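Local coordinates for protein beta-galactosidase (Marinomonas sp. ef1, PDB 6Y2K) that hydrolyses terminal beta-D-galactose residues from beta-galactosides as a hexameric, cold-active GH42 beta-galactosidase from an Antarctic bacterium, at residues Leu414-Asp419 against Phe437-Met442; Tyr443-Glu448 against Thr586-Ser591; Leu467-Ala472 against Ala590-Leu595; Leu491-Arg496 against Gly513-Leu518; Asn567-Gly572 against Leu579-Asp584. All coordinates share one frame; numbering follows the deposited sequence.

Contact 1: residues Leu414-Asp419 against Phe437-Met442; sequences LMFDYD and FWCYRM
Phe416, just past strand 412-415, meets Cys439 of helix 435-448. Phe416 CD2 lies 4.0 Å from Cys439 SG, and the sulfur stands 5.1 Å from the ring centroid, a sulfur-aromatic contact approached obliquely. The Cys439 side chain has SG anti to the carbonyl carbon (chi1 -69°), which carries the sulfur off the helix toward the ring. Two residues earlier, on the strand itself, Leu414 sends CD1 to within 3.7 Å of Cys439 O, so a methyl rests on the helix backbone.

In the next shell, Phe416 CE1 sits over the centre of the Tyr418 ring face, and Tyr435, at the start of helix 435-448, also meets the Phe416 ring. Leu301 of helix 294-305 touches both Phe416 and Tyr418. Asp417, the N-cap of helix 418-426, holds the turn through Ala420 N. This is the first leg of a beta-alpha-beta crossover in the trimerisation domain: strand 412-415 and strand 453-456 lie side by side in parallel, with helix 435-448 between them in sequence. No hydrogen bond joins the two segments; the buried contact probably rests on dispersion, with the polarisable sulfur beside the ring and the Leu414 methyl on Cys439 O.

Contact 2: residues Tyr443-Glu448 against Thr586-Ser591; sequences YEAMRE and TLLKAS
Lys589 reaches across from helix 585-598 to Glu448, near the end of helix 435-448, and NZ makes a salt bridge to Glu448 OE1 at 3.0 Å. The lysine leaves its helix with CG anti to the carbonyl carbon, then bends at chi3 (-65°), folding the ammonium back toward the acid. Glu448 is extended beyond CG, and the two side chains cross at about a right angle. The ammonium meets OE1 from above the carboxylate plane, 60° out of it. Asn585 ties both ends together, ND2 to Glu448 OE1 and OD1 to Lys589 NZ.

The axes of 443-448 and 586-591 approach to 8.9 Å and cross at -59°, and both helices pack on the same side of the mixed sheet in the trimerisation domain. The small Ala445 permits the approach: its CB lies 3.7 Å from Leu588 CB. Lys589 CG passes over the same alanine, 3.7 Å from Ala445 O; the aliphatic stem lies on Ala445, and the ammonium beyond it reaches Glu448. With an alanine here, Glu448 would probably lose its salt-bridge partner, keeping the Asn585 bond, and Ala445 O would lose its apolar cover. Further along the stem, Lys589 CD rests 3.8 Å from Glu448 CB.

Contact 3: residues Leu467-Ala472 against Ala590-Leu595; sequences LLVLPA and ASLAKL
Leu467 and Leu595 mark the nearest approach of the two backbones, CA to CA 7.5 Å, where helix 585-598 passes strand 467-470 at a distance that only side chains can bridge. The Leu467 side chain leaves the strand toward the helix, and its first torsion (chi1 176°) swings CG beside the carbonyl carbon, which brings CD1 to 4.0 Å from Leu595 CB. The two leucines cross at about a right angle, and it is the root of the helix leucine, not its branched end, that takes the methyl. Leu595 also packs on Val490 and Leu492 of the adjoining strand, CD1 meeting Leu492.

Two residues on, the same strand face offers Val469. Its CG2 lies 4.2 Å from Leu592 CD2, a methyl-to-methyl touch with some slack. Leu592 has CG beside its backbone N (chi1 -70°), and its CB does not aim at the strand; the CD2 branch makes the reach. Residues i and i+2 of a strand thus engage residues three apart on the helix, and helix 585-598 lies over the parallel part of the mixed sheet. Val469 is also met by Met442 and Met446 of helix 435-448, which places it in the seam between two helices on one face of the sheet. Elsewhere on helix 585-598, Lys594 packs on Glu597 of the second subunit.

All four touching side chains are buried hydrocarbon. What holds helix to strand here is shape and the exclusion of water; no directional bond joins these two segments.

Contact 4: residues Leu491-Arg496 against Gly513-Leu518; sequences LLAGPR and GPLASL
Ala493 and Leu515 form the tight end of this contact: the alanine CB, standing on the last residue of strand 490-493, lies 3.6 Å from Leu515 CD2. The CA atoms of the pair are 8.8 Å apart, and it is the full length of the leucine, with CG anti to the backbone N (chi1 -164°), that spans the gap. Both residues are buried. Leu515 is further walled in by Gln481 and Leu484 of helix 478-486 and by Ile476, so its isobutyl group is wedged between that helix and the strand.

Toward the other end the two segments draw apart. Leu491 and Leu518 have their CA atoms 10.3 Å from each other, and the link is a single methyl pair, Leu491 CD2 to Leu518 CD1 at 3.9 Å, made by side chains that cross obliquely. Leu491 CD2 also turns toward Leu515 CD1, but at 4.4 Å that is a loose touch. Leu518 is partly exposed, with chi1 at -126°, far from any staggered value, and its neighbour Ser517 looks out to solvent. His576 and Asn485 also touch Leu518.

Residues 514-518 wind with helical backbone angles but lack the regular bonds of a helix; Ala516 N bonds to Gly513 O at 3.2 Å. They lie over the sheet face that carries Leu491 and Ala493, whereas Leu492 between them points the other way and touches Leu595. Layers on both faces of a central mixed sheet, whose first five strands run parallel, are the hallmark of the three-layer alpha/beta sandwich, consistent with the glutaminase-I-like clan to which this domain is assigned.

Contact 5: residues Asn567-Gly572 against Leu579-Asp584; sequences NPVLMG and LGSCID
Val569 O accepts from Gly580 N at 2.8 Å, with an angle of 174° at the hydrogen. The same oxygen takes a CA-H contact from Leu579 CA at 3.4 Å, so the amide and the CA beside it share one acceptor. The setting is a beta bulge: Val569 and Leu570 both face Leu561 on the neighbouring strand, the classic form, and the chain turns a corner there. Leu570 and Leu579 are an antiparallel non-hydrogen-bonded pair between strands 568-573 and 576-579, with Leu570 CB 4.2 Å from Leu579 CD1.

Beyond the pair the second segment swings away from its partner, and Val569, Leu579 and Ile583 pack together there. Val569 and Leu579 lie side by side, pointing the same way. Past them Val569 CG1 packs 3.5 Å from Ile583 CG2, the closest apolar contact here. The isoleucine keeps CG1 in the crowded position between N and carbonyl carbon (chi1 57°), leaving CG2 anti to the carbonyl carbon and aimed at the valine. Ile583 is backed by Leu588 and Ser591 of helix 585-598, whose N-cap is Asp584.

A water also joins the two segments: it donates to Pro568 O and accepts from Ser581 OG, which stands 2.7 Å away. While the water links the hydroxyl to Pro568 O, Ser581 OG also lies 4.2 Å from Val569 CG2. Ser581 N, by contrast, is buried with no hydrogen-bond partner in the model, and Val569 O, already taken by Gly580, lies 4.1 Å from it.

In the fold
Following the chain, contact 1 closes first, a short loop through helix 418-426 that sets helix 435-448 beside strand 412-415. That helix runs straight on into contact 2, whose 137-residue loop ends on helix 585-598. Contact 3 opens from strand 467-470 and ends on the same helix, sharing Ala590 and Ser591 with contact 2. Contacts 4 and 5 follow one another inside both of these long loops. Contact 4 covers the face of the sheet away from helix 585-598. Contact 5 ties the later strands together just before that helix begins, and Trp438 of contact 1 packs on it, so both helices and the central sheet are bound into one domain.

Contact 1: residues Leu414-Asp419 against Phe437-Met442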
# COMPACT_ATOMS: atom_id res chain seq x y z
N LEU A 414 -1.13 40.71 4.74
CA LEU A 414 -0.86 39.93 3.53
C LEU A 414 -1.42 40.74 2.36
O LEU A 414 -2.61 41.03 2.32
CB LEU A 414 -1.56 38.57 3.64
CG LEU A 414 -1.37 37.57 2.50
CD1 LEU A 414 -1.62 36.15 3.00
CD2 LEU A 414 -2.26 37.85 1.29
N MET A 415 -0.57 41.11 1.41
CA MET A 415 -0.99 41.92 0.26
C MET A 415 -1.54 41.05 -0.87
O MET A 415 -0.79 40.26 -1.47
CB MET A 415 0.18 42.77 -0.26
CG MET A 415 -0.16 43.71 -1.41
SD MET A 415 1.20 44.83 -1.80
CE MET A 415 1.07 45.96 -0.41
N PHE A 416 -2.83 41.22 -1.17
CA PHE A 416 -3.51 40.53 -2.26
C PHE A 416 -3.84 41.53 -3.38
O PHE A 416 -4.47 42.55 -3.12
CB PHE A 416 -4.80 39.89 -1.75
CG PHE A 416 -5.47 38.99 -2.75
CD1 PHE A 416 -6.37 39.50 -3.68
CD2 PHE A 416 -5.17 37.63 -2.79
CE1 PHE A 416 -6.98 38.68 -4.61
CE2 PHE A 416 -5.77 36.81 -3.73
CZ PHE A 416 -6.68 37.33 -4.64
N ASP A 417 -3.42 41.20 -4.60
CA ASP A 417 -3.56 42.07 -5.76
C ASP A 417 -4.28 41.30 -6.87
O ASP A 417 -3.73 40.34 -7.41
CB ASP A 417 -2.17 42.53 -6.21
CG ASP A 417 -2.22 43.70 -7.18
OD1 ASP A 417 -2.22 44.86 -6.72
OD2 ASP A 417 -2.22 43.44 -8.40
N TYR A 418 -5.50 41.72 -7.22
CA TYR A 418 -6.25 41.08 -8.32
C TYR A 418 -5.49 41.12 -9.65
O TYR A 418 -5.51 40.15 -10.41
CB TYR A 418 -7.66 41.67 -8.46
CG TYR A 418 -8.56 41.26 -7.33
CD1 TYR A 418 -9.27 40.06 -7.37
CD2 TYR A 418 -8.70 42.06 -6.19
CE1 TYR A 418 -10.09 39.67 -6.32
CE2 TYR A 418 -9.52 41.68 -5.14
CZ TYR A 418 -10.21 40.48 -5.21
OH TYR A 418 -11.02 40.10 -4.16
N ASP A 419 -4.78 42.21 -9.91
CA ASP A 419 -4.00 42.31 -11.14
C ASP A 419 -2.89 41.26 -11.20
O ASP A 419 -2.68 40.66 -12.25
CB ASP A 419 -3.43 43.72 -11.33
CG ASP A 419 -3.08 44.00 -12.77
OD1 ASP A 419 -4.02 44.25 -13.56
OD2 ASP A 419 -1.87 43.97 -13.11
N PHE A 437 -3.96 29.93 -4.49
CA PHE A 437 -3.60 28.79 -3.63
C PHE A 437 -2.40 29.18 -2.75
O PHE A 437 -2.39 28.90 -1.56
CB PHE A 437 -3.22 27.54 -4.44
CG PHE A 437 -4.35 26.89 -5.20
CD1 PHE A 437 -5.59 27.51 -5.41
CD2 PHE A 437 -4.13 25.65 -5.79
CE1 PHE A 437 -6.58 26.87 -6.16
CE2 PHE A 437 -5.11 25.02 -6.54
CZ PHE A 437 -6.34 25.63 -6.72
N TRP A 438 -1.39 29.79 -3.37
CA TRP A 438 -0.17 30.20 -2.66
C TRP A 438 -0.50 31.22 -1.56
O TRP A 438 -0.03 31.06 -0.43
CB TRP A 438 0.87 30.74 -3.65
CG TRP A 438 2.12 31.29 -3.01
CD1 TRP A 438 2.58 32.56 -3.11
CD2 TRP A 438 3.06 30.59 -2.18
NE1 TRP A 438 3.74 32.71 -2.40
CE2 TRP A 438 4.07 31.52 -1.82
CE3 TRP A 438 3.15 29.27 -1.71
CZ2 TRP A 438 5.17 31.17 -1.00
CZ3 TRP A 438 4.24 28.92 -0.89
CH2 TRP A 438 5.22 29.88 -0.54
N CYS A 439 -1.32 32.23 -1.89
CA CYS A 439 -1.76 33.22 -0.89
C CYS A 439 -2.50 32.54 0.27
O CYS A 439 -2.21 32.81 1.45
CB CYS A 439 -2.66 34.29 -1.53
SG CYS A 439 -1.86 35.44 -2.67
N TYR A 440 -3.39 31.62 -0.08
CA TYR A 440 -4.18 30.88 0.91
C TYR A 440 -3.30 30.02 1.82
O TYR A 440 -3.53 29.98 3.01
CB TYR A 440 -5.21 29.98 0.21
CG TYR A 440 -6.26 29.40 1.13
CD1 TYR A 440 -6.06 28.17 1.76
CD2 TYR A 440 -7.46 30.06 1.35
CE1 TYR A 440 -7.02 27.63 2.59
CE2 TYR A 440 -8.44 29.51 2.18
CZ TYR A 440 -8.21 28.30 2.80
OH TYR A 440 -9.18 27.76 3.61
N ARG A 441 -2.30 29.35 1.25
CA ARG A 441 -1.39 28.51 2.04
C ARG A 441 -0.41 29.33 2.91
O ARG A 441 -0.04 28.88 4.01
CB ARG A 441 -0.65 27.51 1.15
CG ARG A 441 -1.55 26.51 0.45
CD ARG A 441 -2.32 25.63 1.42
NE ARG A 441 -3.30 24.77 0.75
CZ ARG A 441 -4.20 24.00 1.38
NH1 ARG A 441 -4.24 23.95 2.71
NH2 ARG A 441 -5.05 23.27 0.68
N MET A 442 -0.01 30.51 2.45
CA MET A 442 0.76 31.43 3.30
C MET A 442 -0.12 31.91 4.47
O MET A 442 0.33 31.96 5.61
CB MET A 442 1.31 32.63 2.52
CG MET A 442 2.39 32.27 1.50
SD MET A 442 3.45 33.67 1.08
CE MET A 442 4.61 33.63 2.44

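Contact 2: residues Tyr443-Glu448 against Thr586-Ser591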
# COMPACT_ATOMS: atom_id res chain seq x y z
N TYR A 443 -1.39 32.20 4.16
CA TYR A 443 -2.36 32.62 5.16
C TYR A 443 -2.64 31.52 6.20
O TYR A 443 -2.69 31.80 7.40
CB TYR A 443 -3.66 33.07 4.47
CG TYR A 443 -4.74 33.57 5.40
CD1 TYR A 443 -4.76 34.89 5.86
CD2 TYR A 443 -5.77 32.72 5.81
CE1 TYR A 443 -5.77 35.35 6.69
CE2 TYR A 443 -6.78 33.17 6.65
CZ TYR A 443 -6.77 34.48 7.09
OH TYR A 443 -7.78 34.89 7.93
N GLU A 444 -2.81 30.28 5.73
CA GLU A 444 -3.00 29.13 6.62
C GLU A 444 -1.87 28.98 7.63
O GLU A 444 -2.13 28.73 8.81
CB GLU A 444 -3.14 27.84 5.80
CG GLU A 444 -3.24 26.56 6.62
CD GLU A 444 -3.38 25.32 5.76
OE1 GLU A 444 -4.23 24.46 6.07
OE2 GLU A 444 -2.62 25.20 4.77
N ALA A 445 -0.63 29.12 7.17
CA ALA A 445 0.55 29.09 8.04
C ALA A 445 0.51 30.18 9.13
O ALA A 445 0.79 29.91 10.30
CB ALA A 445 1.82 29.19 7.22
N MET A 446 0.15 31.40 8.74
CA MET A 446 -0.04 32.51 9.69
C MET A 446 -1.09 32.16 10.74
O MET A 446 -0.88 32.39 11.95
CB MET A 446 -0.49 33.79 8.98
CG MET A 446 0.53 34.44 8.07
SD MET A 446 -0.22 35.82 7.18
CE MET A 446 1.21 36.41 6.30
N ARG A 447 -2.20 31.60 10.27
CA ARG A 447 -3.31 31.24 11.15
C ARG A 447 -3.00 30.08 12.09
O ARG A 447 -3.46 30.08 13.24
CB ARG A 447 -4.55 30.92 10.31
CG ARG A 447 -5.12 32.14 9.60
CD ARG A 447 -6.29 32.72 10.38
NE ARG A 447 -7.43 31.81 10.34
CZ ARG A 447 -8.49 31.87 11.14
NH1 ARG A 447 -8.58 32.80 12.09
NH2 ARG A 447 -9.46 30.97 10.99
N GLU A 448 -2.23 29.10 11.61
CA GLU A 448 -1.75 27.99 12.46
C GLU A 448 -0.78 28.48 13.56
O GLU A 448 -0.56 27.78 14.55
CB GLU A 448 -1.08 26.90 11.62
CG GLU A 448 -2.07 26.07 10.82
CD GLU A 448 -1.40 25.08 9.85
OE1 GLU A 448 -0.26 25.32 9.43
OE2 GLU A 448 -2.04 24.06 9.51
N THR A 586 5.52 23.46 6.82
CA THR A 586 6.46 23.45 7.94
C THR A 586 7.42 24.63 7.87
O THR A 586 7.59 25.36 8.85
CB THR A 586 7.24 22.11 8.01
OG1 THR A 586 6.33 21.07 8.39
CG2 THR A 586 8.38 22.17 9.04
N LEU A 587 8.04 24.81 6.71
CA LEU A 587 9.00 25.88 6.51
C LEU A 587 8.33 27.25 6.49
O LEU A 587 8.92 28.22 6.95
CB LEU A 587 9.80 25.64 5.23
CG LEU A 587 10.78 24.47 5.27
CD1 LEU A 587 11.29 24.15 3.89
CD2 LEU A 587 11.94 24.78 6.20
N LEU A 588 7.11 27.34 5.96
CA LEU A 588 6.33 28.59 6.03
C LEU A 588 6.16 29.02 7.49
O LEU A 588 6.39 30.19 7.82
CB LEU A 588 4.97 28.44 5.36
CG LEU A 588 4.93 28.50 3.82
CD1 LEU A 588 3.54 28.12 3.32
CD2 LEU A 588 5.33 29.86 3.27
N LYS A 589 5.76 28.09 8.35
CA LYS A 589 5.59 28.38 9.77
C LYS A 589 6.92 28.73 10.45
O LYS A 589 6.97 29.71 11.21
CB LYS A 589 4.87 27.25 10.49
CG LYS A 589 3.38 27.23 10.16
CD LYS A 589 2.63 26.16 10.93
CE LYS A 589 3.10 24.77 10.54
NZ LYS A 589 2.02 23.76 10.68
N ALA A 590 7.98 27.97 10.17
CA ALA A 590 9.31 28.27 10.72
C ALA A 590 9.73 29.70 10.37
O ALA A 590 10.18 30.45 11.25
CB ALA A 590 10.35 27.28 10.23
N SER A 591 9.57 30.06 9.10
CA SER A 591 9.98 31.37 8.58
C SER A 591 9.12 32.50 9.16
O SER A 591 9.64 33.52 9.59
CB SER A 591 9.95 31.39 7.04
OG SER A 591 10.75 30.36 6.48

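Contact 3: residues Leu467-Ala472 against Ala590-Leu595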
# COMPACT_ATOMS: atom_id res chain seq x y z
N LEU A 467 4.48 43.41 10.44
CA LEU A 467 4.93 42.42 9.46
C LEU A 467 4.06 42.50 8.21
O LEU A 467 2.84 42.51 8.30
CB LEU A 467 4.84 41.02 10.07
CG LEU A 467 5.18 39.82 9.19
CD1 LEU A 467 6.63 39.86 8.72
CD2 LEU A 467 4.89 38.53 9.94
N LEU A 468 4.71 42.53 7.05
CA LEU A 468 4.06 42.67 5.76
C LEU A 468 4.56 41.57 4.83
O LEU A 468 5.77 41.46 4.62
CB LEU A 468 4.39 44.03 5.14
CG LEU A 468 3.88 44.34 3.73
CD1 LEU A 468 2.37 44.21 3.64
CD2 LEU A 468 4.31 45.74 3.30
N VAL A 469 3.63 40.79 4.28
CA VAL A 469 3.96 39.69 3.37
C VAL A 469 3.31 39.94 2.01
O VAL A 469 2.11 40.15 1.94
CB VAL A 469 3.48 38.34 3.94
CG1 VAL A 469 3.80 37.20 2.97
CG2 VAL A 469 4.11 38.09 5.30
N LEU A 470 4.13 39.93 0.95
CA LEU A 470 3.66 40.01 -0.44
C LEU A 470 3.86 38.62 -1.06
O LEU A 470 4.97 38.29 -1.48
CB LEU A 470 4.44 41.05 -1.26
CG LEU A 470 4.72 42.48 -0.76
CD1 LEU A 470 4.90 43.44 -1.95
CD2 LEU A 470 3.74 43.05 0.24
N PRO A 471 2.80 37.78 -1.09
CA PRO A 471 3.03 36.40 -1.53
C PRO A 471 3.62 36.27 -2.93
O PRO A 471 4.48 35.41 -3.14
CB PRO A 471 1.64 35.78 -1.47
CG PRO A 471 0.96 36.53 -0.39
CD PRO A 471 1.44 37.94 -0.57
N ALA A 472 3.15 37.10 -3.86
CA ALA A 472 3.60 37.07 -5.26
C ALA A 472 3.12 38.33 -5.98
O ALA A 472 2.22 38.30 -6.81
CB ALA A 472 3.08 35.82 -5.96
N ALA A 590 7.98 27.97 10.17
CA ALA A 590 9.31 28.27 10.72
C ALA A 590 9.73 29.70 10.37
O ALA A 590 10.18 30.45 11.25
CB ALA A 590 10.35 27.28 10.23
N SER A 591 9.57 30.06 9.10
CA SER A 591 9.98 31.37 8.58
C SER A 591 9.12 32.50 9.16
O SER A 591 9.64 33.52 9.59
CB SER A 591 9.95 31.39 7.04
OG SER A 591 10.75 30.36 6.48
N LEU A 592 7.80 32.29 9.20
CA LEU A 592 6.88 33.30 9.75
C LEU A 592 7.07 33.52 11.25
O LEU A 592 6.93 34.65 11.73
CB LEU A 592 5.42 32.95 9.41
CG LEU A 592 5.08 33.12 7.92
CD1 LEU A 592 3.80 32.40 7.55
CD2 LEU A 592 4.99 34.59 7.52
N ALA A 593 7.43 32.45 11.98
CA ALA A 593 7.76 32.56 13.40
C ALA A 593 9.02 33.42 13.62
O ALA A 593 9.03 34.29 14.50
CB ALA A 593 7.94 31.18 14.02
N LYS A 594 10.05 33.20 12.81
CA LYS A 594 11.26 34.03 12.87
C LYS A 594 10.98 35.48 12.52
O LYS A 594 11.44 36.40 13.21
CB LYS A 594 12.36 33.49 11.94
CG LYS A 594 13.05 32.24 12.46
CD LYS A 594 14.04 32.59 13.56
CE LYS A 594 14.75 31.36 14.09
NZ LYS A 594 15.72 31.75 15.14
N LEU A 595 10.23 35.69 11.44
CA LEU A 595 9.91 37.04 10.97
C LEU A 595 9.03 37.78 11.96
O LEU A 595 9.23 38.98 12.20
CB LEU A 595 9.26 36.97 9.58
CG LEU A 595 10.23 36.56 8.47
CD1 LEU A 595 9.50 36.06 7.23
CD2 LEU A 595 11.17 37.69 8.10

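Contact 4: residues Leu491-Arg496 against Gly513-Leu518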
# COMPACT_ATOMS: atom_id res chain seq x y z
N LEU A 491 9.47 43.10 6.15
CA LEU A 491 8.96 42.72 4.83
C LEU A 491 9.42 41.33 4.41
O LEU A 491 10.62 41.04 4.45
CB LEU A 491 9.44 43.71 3.76
CG LEU A 491 9.12 43.38 2.30
CD1 LEU A 491 7.62 43.42 2.04
CD2 LEU A 491 9.87 44.32 1.35
N LEU A 492 8.46 40.50 3.99
CA LEU A 492 8.75 39.26 3.24
C LEU A 492 8.10 39.35 1.85
O LEU A 492 6.87 39.39 1.72
CB LEU A 492 8.21 38.03 3.99
CG LEU A 492 8.36 36.68 3.26
CD1 LEU A 492 9.83 36.39 2.98
CD2 LEU A 492 7.73 35.54 4.05
N ALA A 493 8.94 39.39 0.82
CA ALA A 493 8.48 39.32 -0.56
C ALA A 493 8.61 37.88 -1.05
O ALA A 493 9.67 37.27 -0.92
CB ALA A 493 9.30 40.25 -1.45
N GLY A 494 7.53 37.34 -1.59
CA GLY A 494 7.48 35.96 -2.01
C GLY A 494 7.85 35.77 -3.46
O GLY A 494 8.12 36.75 -4.17
N PRO A 495 7.88 34.51 -3.93
CA PRO A 495 8.34 34.24 -5.30
C PRO A 495 7.49 34.94 -6.37
O PRO A 495 6.28 35.13 -6.18
CB PRO A 495 8.20 32.72 -5.43
CG PRO A 495 8.22 32.21 -4.03
CD PRO A 495 7.59 33.27 -3.19
N ARG A 496 8.15 35.33 -7.46
CA ARG A 496 7.53 36.04 -8.58
C ARG A 496 7.21 37.52 -8.30
O ARG A 496 6.71 38.21 -9.19
CB ARG A 496 6.29 35.29 -9.14
CG ARG A 496 6.54 33.81 -9.35
CD ARG A 496 5.36 33.03 -9.88
NE ARG A 496 5.14 33.22 -11.31
CZ ARG A 496 4.39 32.44 -12.08
NH1 ARG A 496 3.73 31.40 -11.58
NH2 ARG A 496 4.28 32.73 -13.37
N GLY A 513 12.97 43.01 -10.26
CA GLY A 513 12.52 44.26 -10.85
C GLY A 513 12.75 45.47 -9.95
O GLY A 513 13.86 45.67 -9.47
N PRO A 514 11.69 46.27 -9.68
CA PRO A 514 11.85 47.44 -8.79
C PRO A 514 12.30 47.10 -7.37
O PRO A 514 12.91 47.95 -6.72
CB PRO A 514 10.45 48.06 -8.75
CG PRO A 514 9.79 47.57 -9.98
CD PRO A 514 10.32 46.19 -10.20
N LEU A 515 12.01 45.88 -6.90
CA LEU A 515 12.40 45.45 -5.55
C LEU A 515 13.91 45.25 -5.38
O LEU A 515 14.40 45.25 -4.26
CB LEU A 515 11.68 44.13 -5.19
CG LEU A 515 11.66 43.71 -3.71
CD1 LEU A 515 10.60 44.49 -2.95
CD2 LEU A 515 11.40 42.22 -3.57
N ALA A 516 14.65 45.07 -6.48
CA ALA A 516 16.08 44.80 -6.42
C ALA A 516 16.92 45.87 -5.70
O ALA A 516 17.95 45.54 -5.13
CB ALA A 516 16.65 44.55 -7.82
N SER A 517 16.50 47.13 -5.74
CA SER A 517 17.19 48.18 -4.97
C SER A 517 17.06 47.95 -3.46
O SER A 517 18.00 48.22 -2.73
CB SER A 517 16.67 49.58 -5.35
OG SER A 517 15.28 49.72 -5.09
N LEU A 518 15.92 47.42 -3.01
CA LEU A 518 15.69 47.10 -1.59
C LEU A 518 16.29 45.75 -1.19
O LEU A 518 16.81 45.58 -0.08
CB LEU A 518 14.17 47.06 -1.32
CG LEU A 518 13.53 47.89 -0.21
CD1 LEU A 518 12.22 47.24 0.21
CD2 LEU A 518 14.43 48.14 1.00

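Contact 5: residues Asn567-Gly572 against Leu579-Asp584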
# COMPACT_ATOMS: atom_id res chain seq x y z
N ASN A 567 21.75 26.81 -3.51
CA ASN A 567 21.07 27.94 -4.17
C ASN A 567 20.13 28.61 -3.16
O ASN A 567 19.46 27.91 -2.40
CB ASN A 567 20.31 27.49 -5.44
CG ASN A 567 19.31 28.53 -5.97
OD1 ASN A 567 19.68 29.56 -6.52
ND2 ASN A 567 18.03 28.22 -5.83
N PRO A 568 20.08 29.96 -3.14
CA PRO A 568 19.19 30.63 -2.19
C PRO A 568 17.71 30.30 -2.33
O PRO A 568 17.18 30.31 -3.44
CB PRO A 568 19.43 32.12 -2.50
CG PRO A 568 20.80 32.18 -3.05
CD PRO A 568 20.97 30.92 -3.83
N VAL A 569 17.07 30.00 -1.20
CA VAL A 569 15.62 29.81 -1.11
C VAL A 569 14.98 30.97 -0.34
O VAL A 569 14.03 31.58 -0.83
CB VAL A 569 15.27 28.44 -0.47
CG1 VAL A 569 13.79 28.35 -0.08
CG2 VAL A 569 15.63 27.32 -1.43
N LEU A 570 15.48 31.27 0.85
CA LEU A 570 15.04 32.45 1.60
C LEU A 570 16.27 33.24 2.02
O LEU A 570 17.22 32.67 2.57
CB LEU A 570 14.18 32.01 2.79
CG LEU A 570 13.71 33.03 3.85
CD1 LEU A 570 13.24 34.33 3.26
CD2 LEU A 570 12.60 32.42 4.70
N MET A 571 16.26 34.53 1.74
CA MET A 571 17.44 35.39 1.91
C MET A 571 17.04 36.76 2.41
O MET A 571 15.95 37.24 2.10
CB MET A 571 18.21 35.51 0.59
CG MET A 571 17.43 36.18 -0.56
SD MET A 571 17.49 35.32 -2.14
CE MET A 571 16.56 33.83 -1.76
N GLY A 572 17.94 37.39 3.14
CA GLY A 572 17.69 38.73 3.66
C GLY A 572 18.42 39.01 4.96
O GLY A 572 19.18 38.18 5.46
N LEU A 579 11.76 35.42 -0.59
CA LEU A 579 11.58 33.98 -0.72
C LEU A 579 11.42 33.65 -2.20
O LEU A 579 10.54 34.18 -2.86
CB LEU A 579 10.34 33.55 0.07
CG LEU A 579 9.80 32.12 -0.07
CD1 LEU A 579 10.82 31.10 0.41
CD2 LEU A 579 8.50 31.98 0.71
N GLY A 580 12.26 32.75 -2.71
CA GLY A 580 12.30 32.42 -4.13
C GLY A 580 11.71 31.08 -4.54
O GLY A 580 11.61 30.80 -5.73
N SER A 581 11.35 30.23 -3.56
CA SER A 581 10.69 28.95 -3.84
C SER A 581 9.46 28.79 -2.96
O SER A 581 9.40 29.35 -1.86
CB SER A 581 11.65 27.78 -3.60
OG SER A 581 12.80 27.87 -4.44
N CYS A 582 8.48 28.02 -3.46
CA CYS A 582 7.25 27.74 -2.70
C CYS A 582 7.51 26.64 -1.66
O CYS A 582 7.24 25.45 -1.88
CB CYS A 582 6.06 27.42 -3.61
SG CYS A 582 5.61 28.82 -4.68
N ILE A 583 8.07 27.07 -0.55
CA ILE A 583 8.40 26.20 0.58
C ILE A 583 7.15 25.60 1.20
O ILE A 583 6.05 26.18 1.11
CB ILE A 583 9.27 26.93 1.63
CG1 ILE A 583 8.58 28.21 2.15
CG2 ILE A 583 10.64 27.25 1.04
CD1 ILE A 583 9.32 28.94 3.25
N ASP A 584 7.30 24.43 1.81
CA ASP A 584 6.18 23.70 2.40
C ASP A 584 5.61 24.35 3.67
O ASP A 584 6.18 25.33 4.20
CB ASP A 584 6.54 22.20 2.63
CG ASP A 584 7.59 21.98 3.72
OD1 ASP A 584 7.77 22.82 4.63
OD2 ASP A 584 8.24 20.91 3.68
O HOH W 1 14.77 29.70 -4.76